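Local coordinates for protein dihydroneopterin aldolase (Burkholderia thailandensis, PDB 3V9O) that belongs to the dihydroneopterin aldolase family, forms a four-subunit assembly of alpha-beta chains, and holds guanine in a pocket between two subunits, at residues 53-58 and 75-80; 100-105 and 112-117. All coordinates share one frame; numbering follows the deposited sequence.

Contact 1: residues 53-58 and 75-80. With GUN (guanine), chain G.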
loop_
_atom_site.group_PDB
_atom_site.type_symbol
_atom_site.label_atom_id
_atom_site.label_comp_id
_atom_site.label_asym_id
_atom_site.label_seq_id
_atom_site.Cartn_x
_atom_site.Cartn_y
_atom_site.Cartn_z
ATOM N N VAL A 53 12.265 4.181 -5.089
ATOM C CA VAL A 53 13.334 3.968 -4.077
ATOM C C VAL A 53 12.828 4.483 -2.732
ATOM O O VAL A 53 12.205 5.556 -2.630
ATOM C CB VAL A 53 14.591 4.783 -4.417
ATOM C CG1 VAL A 53 15.727 4.561 -3.368
ATOM C CG2 VAL A 53 15.110 4.399 -5.848
ATOM N N ASP A 54 13.123 3.695 -1.691
ATOM C CA ASP A 54 12.877 4.097 -0.282
ATOM C C ASP A 54 14.231 3.945 0.413
ATOM O O ASP A 54 14.898 2.909 0.351
ATOM C CB ASP A 54 11.866 3.231 0.439
ATOM C CG ASP A 54 10.482 3.326 -0.105
ATOM O OD1 ASP A 54 9.911 4.404 -0.193
ATOM O OD2 ASP A 54 9.914 2.259 -0.387
ATOM N N LEU A 55 14.710 5.022 1.045
ATOM C CA LEU A 55 15.942 4.978 1.799
ATOM C C LEU A 55 15.602 5.178 3.274
ATOM O O LEU A 55 14.918 6.164 3.625
ATOM C CB LEU A 55 16.834 6.105 1.225
ATOM C CG LEU A 55 18.308 6.067 1.359
ATOM C CD1 LEU A 55 18.802 4.796 0.631
ATOM C CD2 LEU A 55 18.844 7.309 0.634
ATOM N N PHE A 56 16.045 4.296 4.161
ATOM C CA PHE A 56 15.795 4.407 5.628
ATOM C C PHE A 56 17.038 4.920 6.283
ATOM O O PHE A 56 18.088 4.249 6.192
ATOM C CB PHE A 56 15.286 3.092 6.211
ATOM C CG PHE A 56 13.981 2.675 5.539
ATOM C CD1 PHE A 56 13.964 1.948 4.337
ATOM C CD2 PHE A 56 12.798 3.070 6.156
ATOM C CE1 PHE A 56 12.719 1.641 3.708
ATOM C CE2 PHE A 56 11.587 2.733 5.565
ATOM C CZ PHE A 56 11.563 2.020 4.375
ATOM N N VAL A 57 16.944 6.102 6.882
ATOM C CA VAL A 57 18.090 6.751 7.520
ATOM C C VAL A 57 17.755 7.045 9.001
ATOM O O VAL A 57 16.613 7.484 9.294
ATOM C CB VAL A 57 18.496 8.032 6.716
ATOM C CG1 VAL A 57 18.817 7.655 5.284
ATOM C CG2 VAL A 57 17.369 9.066 6.687
ATOM N N PRO A 58 18.671 6.846 9.934
ATOM C CA PRO A 58 18.339 7.043 11.347
ATOM C C PRO A 58 17.923 8.485 11.651
ATOM O O PRO A 58 18.560 9.423 11.161
ATOM C CB PRO A 58 19.664 6.720 12.077
ATOM C CG PRO A 58 20.299 5.701 11.134
ATOM C CD PRO A 58 19.991 6.191 9.755
ATOM N N TYR A 75 18.417 13.844 -0.076
ATOM C CA TYR A 75 17.685 12.870 -0.833
ATOM C C TYR A 75 17.949 12.894 -2.342
ATOM O O TYR A 75 17.560 11.924 -3.027
ATOM C CB TYR A 75 16.168 12.980 -0.520
ATOM C CG TYR A 75 15.469 14.296 -0.740
ATOM C CD1 TYR A 75 15.666 15.061 -1.887
ATOM C CD2 TYR A 75 14.510 14.735 0.178
ATOM C CE1 TYR A 75 14.937 16.253 -2.074
ATOM C CE2 TYR A 75 13.791 15.911 -0.001
ATOM C CZ TYR A 75 14.033 16.675 -1.134
ATOM O OH TYR A 75 13.293 17.821 -1.282
ATOM N N ASP A 76 18.722 13.867 -2.825
ATOM C CA ASP A 76 19.197 13.831 -4.219
ATOM C C ASP A 76 20.066 12.591 -4.500
ATOM O O ASP A 76 20.254 12.240 -5.667
ATOM C CB ASP A 76 19.997 15.071 -4.600
ATOM C CG ASP A 76 19.134 16.348 -4.734
ATOM O OD1 ASP A 76 17.885 16.305 -4.712
ATOM O OD2 ASP A 76 19.775 17.411 -4.874
ATOM N N LEU A 77 20.598 11.961 -3.461
ATOM C CA LEU A 77 21.373 10.758 -3.652
ATOM C C LEU A 77 20.604 9.648 -4.349
ATOM O O LEU A 77 21.205 8.880 -5.123
ATOM C CB LEU A 77 21.890 10.297 -2.300
ATOM C CG LEU A 77 22.563 8.952 -2.210
ATOM C CD1 LEU A 77 24.024 9.208 -2.544
ATOM C CD2 LEU A 77 22.365 8.346 -0.797
ATOM N N MET A 78 19.276 9.572 -4.175
ATOM C CA MET A 78 18.520 8.503 -4.838
ATOM C C MET A 78 18.551 8.682 -6.367
ATOM O O MET A 78 18.943 7.724 -7.086
ATOM C CB MET A 78 17.089 8.466 -4.318
ATOM C CG MET A 78 17.000 8.047 -2.863
ATOM S SD MET A 78 15.339 7.942 -2.206
ATOM C CE MET A 78 14.913 9.716 -2.052
ATOM N N LYS A 79 18.165 9.847 -6.888
ATOM C CA LYS A 79 18.179 10.041 -8.325
ATOM C C LYS A 79 19.617 9.942 -8.844
ATOM O O LYS A 79 19.828 9.341 -9.911
ATOM C CB LYS A 79 17.501 11.386 -8.680
ATOM C CG LYS A 79 17.313 11.612 -10.176
ATOM C CD LYS A 79 16.558 12.886 -10.576
ATOM C CE LYS A 79 16.847 13.126 -12.104
ATOM N NZ LYS A 79 16.206 14.255 -12.720
ATOM N N GLN A 80 20.597 10.452 -8.115
ATOM C CA GLN A 80 22.006 10.362 -8.555
ATOM C C GLN A 80 22.453 8.923 -8.713
ATOM O O GLN A 80 23.178 8.598 -9.679
ATOM C CB GLN A 80 22.877 11.068 -7.517
ATOM C CG GLN A 80 22.826 12.588 -7.657
ATOM C CD GLN A 80 23.377 13.354 -6.450
ATOM O OE1 GLN A 80 23.822 12.767 -5.447
ATOM N NE2 GLN A 80 23.307 14.684 -6.531
HETATM N N9 GUN G . 17.892 17.907 -0.889
HETATM C C8 GUN G . 17.302 19.096 -1.299
HETATM N N7 GUN G . 16.237 19.492 -0.462
HETATM C C5 GUN G . 16.260 18.518 0.518
HETATM C C6 GUN G . 15.403 18.321 1.700
HETATM O O6 GUN G . 14.481 19.075 2.049
HETATM N N1 GUN G . 15.689 17.201 2.480
HETATM C C2 GUN G . 16.660 16.264 2.129
HETATM N N2 GUN G . 16.831 15.141 2.903
HETATM N N3 GUN G . 17.480 16.439 1.005
HETATM C C4 GUN G . 17.214 17.566 0.253
#
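The phenol ring of Tyr75 lies with one face against guanine, whose C4 sits 3.4 Å above the plane and over the ring centre. Contact runs along the whole ring, from Tyr75 CG, 3.4 Å from guanine N3, to Tyr75 CZ, 3.3 Å from guanine C5, so the two flat groups are nearly parallel. The first torsion (chi1 57°) sets CG between the backbone N and the carbonyl carbon, which folds the ring back beside its own amide; the same residue therefore presents both a face and an N-H. That amide, Tyr75 N, donates to guanine N3 at 3.0 Å with an angle of 164°. Val73 O, Asp74 OD1 and, from the second subunit, Gln94 N and Glu95 OE2 complete the polar grip, while Gln94 NE2 of that subunit bonds Tyr75 OH.

Further along, helix 76-87 lays its inner side on strand 47-58. Met78 and Val53 run alongside each other with opposite headings, Met78 SD resting 3.6 Å from Val53 CG1. Leu55 reaches across with one branch, its CD2 lying 4.0 Å from Met78 CG and also touching the end of Leu77, modelled in two conformers. Leu105 of helix 94-106 packs on Val53, Leu55 and Leu77, and Val130 of the second subunit on Met78. No hydrogen bond joins the segments: apolar side chains seat the helix on the sheet, while polar groups of 75-80 serve guanine and the second subunit, where Asp76 bonds Tyr124 and Lys79 salt-bridges Asp126.

Contact 2: residues 100-105 and 112-117. With EDO (1,2-ethanediol), chain B.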
loop_
_atom_site.group_PDB
_atom_site.type_symbol
_atom_site.label_atom_id
_atom_site.label_comp_id
_atom_site.label_asym_id
_atom_site.label_seq_id
_atom_site.Cartn_x
_atom_site.Cartn_y
_atom_site.Cartn_z
ATOM N N ALA A 100 21.991 -3.257 -8.560
ATOM C CA ALA A 100 23.053 -2.271 -8.593
ATOM C C ALA A 100 22.638 -0.986 -7.907
ATOM O O ALA A 100 23.458 -0.403 -7.171
ATOM C CB ALA A 100 23.494 -1.988 -10.033
ATOM N N ILE A 101 21.383 -0.552 -8.046
ATOM C CA ILE A 101 20.908 0.655 -7.409
ATOM C C ILE A 101 20.885 0.402 -5.912
ATOM O O ILE A 101 21.357 1.261 -5.120
ATOM C CB ILE A 101 19.513 1.020 -7.908
ATOM C CG1 ILE A 101 19.600 1.480 -9.366
ATOM C CG2 ILE A 101 18.925 2.209 -7.082
ATOM C CD1 ILE A 101 18.192 1.437 -10.047
ATOM N N ALA A 102 20.368 -0.761 -5.494
ATOM C CA ALA A 102 20.342 -1.038 -4.059
ATOM C C ALA A 102 21.745 -1.077 -3.458
ATOM O O ALA A 102 21.958 -0.507 -2.361
ATOM C CB ALA A 102 19.607 -2.353 -3.763
ATOM N N ALA A 103 22.704 -1.712 -4.121
ATOM C CA ALA A 103 24.067 -1.784 -3.575
ATOM C C ALA A 103 24.692 -0.390 -3.481
ATOM O O ALA A 103 25.367 -0.068 -2.462
ATOM C CB ALA A 103 24.935 -2.707 -4.410
ATOM N N SER A 104 24.500 0.427 -4.511
ATOM C CA SER A 104 25.009 1.789 -4.477
ATOM C C SER A 104 24.466 2.567 -3.293
ATOM O O SER A 104 25.224 3.255 -2.597
ATOM C CB SER A 104 24.634 2.463 -5.817
ATOM O OG SER A 104 25.026 3.819 -5.804
ATOM N N LEU A 105 23.156 2.487 -3.064
ATOM C CA LEU A 105 22.545 3.301 -2.015
ATOM C C LEU A 105 22.858 2.778 -0.596
ATOM O O LEU A 105 22.893 3.582 0.349
ATOM C CB LEU A 105 21.010 3.337 -2.238
ATOM C CG LEU A 105 20.683 4.316 -3.381
ATOM C CD1 LEU A 105 19.223 4.082 -3.737
ATOM C CD2 LEU A 105 20.930 5.781 -3.045
ATOM N N ARG A 112 20.498 2.845 6.673
ATOM C CA ARG A 112 20.197 1.617 7.403
ATOM C C ARG A 112 19.610 0.563 6.482
ATOM O O ARG A 112 19.839 -0.626 6.648
ATOM C CB ARG A 112 19.194 1.948 8.482
ATOM C CG ARG A 112 18.481 0.788 9.185
ATOM C CD ARG A 112 19.388 0.172 10.225
ATOM N NE ARG A 112 20.042 1.128 11.140
ATOM C CZ ARG A 112 19.465 1.679 12.219
ATOM N NH1 ARG A 112 18.204 1.378 12.544
ATOM N NH2 ARG A 112 20.166 2.522 12.986
ATOM N N ALA A 113 18.777 0.982 5.503
ATOM C CA ALA A 113 18.084 0.030 4.628
ATOM C C ALA A 113 17.660 0.701 3.344
ATOM O O ALA A 113 17.537 1.959 3.337
ATOM C CB ALA A 113 16.842 -0.554 5.301
ATOM N N VAL A 114 17.415 -0.090 2.319
ATOM C CA VAL A 114 16.883 0.471 1.084
ATOM C C VAL A 114 15.896 -0.497 0.448
ATOM O O VAL A 114 16.053 -1.733 0.531
ATOM C CB VAL A 114 18.039 0.900 0.167
ATOM C CG1 VAL A 114 18.858 -0.286 -0.242
ATOM C CG2 VAL A 114 17.485 1.663 -1.074
ATOM N N ARG A 115 14.843 0.059 -0.155
ATOM C CA ARG A 115 13.904 -0.720 -0.962
ATOM C C ARG A 115 14.074 -0.126 -2.373
ATOM O O ARG A 115 13.975 1.123 -2.521
ATOM C CB ARG A 115 12.463 -0.583 -0.494
ATOM C CG ARG A 115 11.502 -1.517 -1.335
ATOM C CD ARG A 115 10.033 -1.340 -0.932
ATOM N NE ARG A 115 9.550 -0.002 -1.354
ATOM C CZ ARG A 115 9.085 0.348 -2.583
ATOM N NH1 ARG A 115 9.012 -0.507 -3.614
ATOM N NH2 ARG A 115 8.692 1.611 -2.787
ATOM N N VAL A 116 14.268 -0.939 -3.397
ATOM C CA VAL A 116 14.332 -0.491 -4.792
ATOM C C VAL A 116 13.467 -1.408 -5.626
ATOM O O VAL A 116 13.496 -2.625 -5.473
ATOM C CB VAL A 116 15.727 -0.593 -5.367
ATOM C CG1 VAL A 116 15.736 -0.045 -6.829
ATOM C CG2 VAL A 116 16.722 0.165 -4.493
ATOM N N SER A 117 12.619 -0.809 -6.460
ATOM C CA SER A 117 11.904 -1.558 -7.494
ATOM C C SER A 117 12.220 -0.940 -8.848
ATOM O O SER A 117 12.335 0.291 -9.005
ATOM C CB SER A 117 10.380 -1.655 -7.262
ATOM O OG SER A 117 9.775 -0.373 -7.359
HETATM C C1 EDO B . 23.563 3.826 10.720
HETATM O O1 EDO B . 23.001 3.395 11.974
HETATM C C2 EDO B . 22.917 3.028 9.595
HETATM O O2 EDO B . 22.795 1.612 9.883
#
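Val114 and Val116, two residues apart on one face of strand 113-120, meet the sheet-facing side of helix 94-106. Val116 reaches both Ile101 and Ala102. With chi1 at -178°, its CG1 is anti to the backbone N and turned to Ile101, 3.9 Å from Ile101 CG2, the side chains crossing obliquely; its CG2 lies 3.8 Å from Ala102 CA while still touching Ile101. The axes of 100-105 and 113-117 approach to 8.3 Å at 158°, a closeness consistent with the small Ala102 side chain. In the modelled one of its two conformers, Val114 (chi1 64°) has CG1 between backbone N and carbonyl carbon, 3.8 Å from Ala102 O and touching Ala102 CB. Its CG2, anti to N, meets Leu105 CD1 at 4.0 Å, the side chains about perpendicular.

Arg112, at a classic beta bulge with Ala113 opposite Phe56, stands apart from the helix. Its NE and NH2 donate nearly straight hydrogen bonds, each 3.1 Å, to O2 and O1 of an ethanediol, probably from the crystallisation liquor; NH1 pairs with Asp21. Aliphatic groups, valine, leucine, isoleucine and an alanine methyl, thus seat the helix; charged groups lie on the other face and at Arg112 beside the strand.

Contacts 1 and 2 are both buried, and each lays one of two successive helices, 76-87 and 94-106, on the same face of the four-stranded antiparallel sheet, the T-fold (tunnelling fold) arrangement of this family, using neighbouring strands 47-58 and 113-120. Their centres are 8 Å apart, and Val53 CG1 touching Leu105 CD1 merges them into a single hydrophobic layer. On the opposite face, Asp54 and Arg115 pair as a salt bridge, alongside the backbone hydrogen bonds that join the two strands. Contact 1 mixes sulfur with aliphatic groups and runs out to an intersubunit pocket holding guanine; contact 2, nearer the chain centre, is wholly aliphatic where helix meets strand.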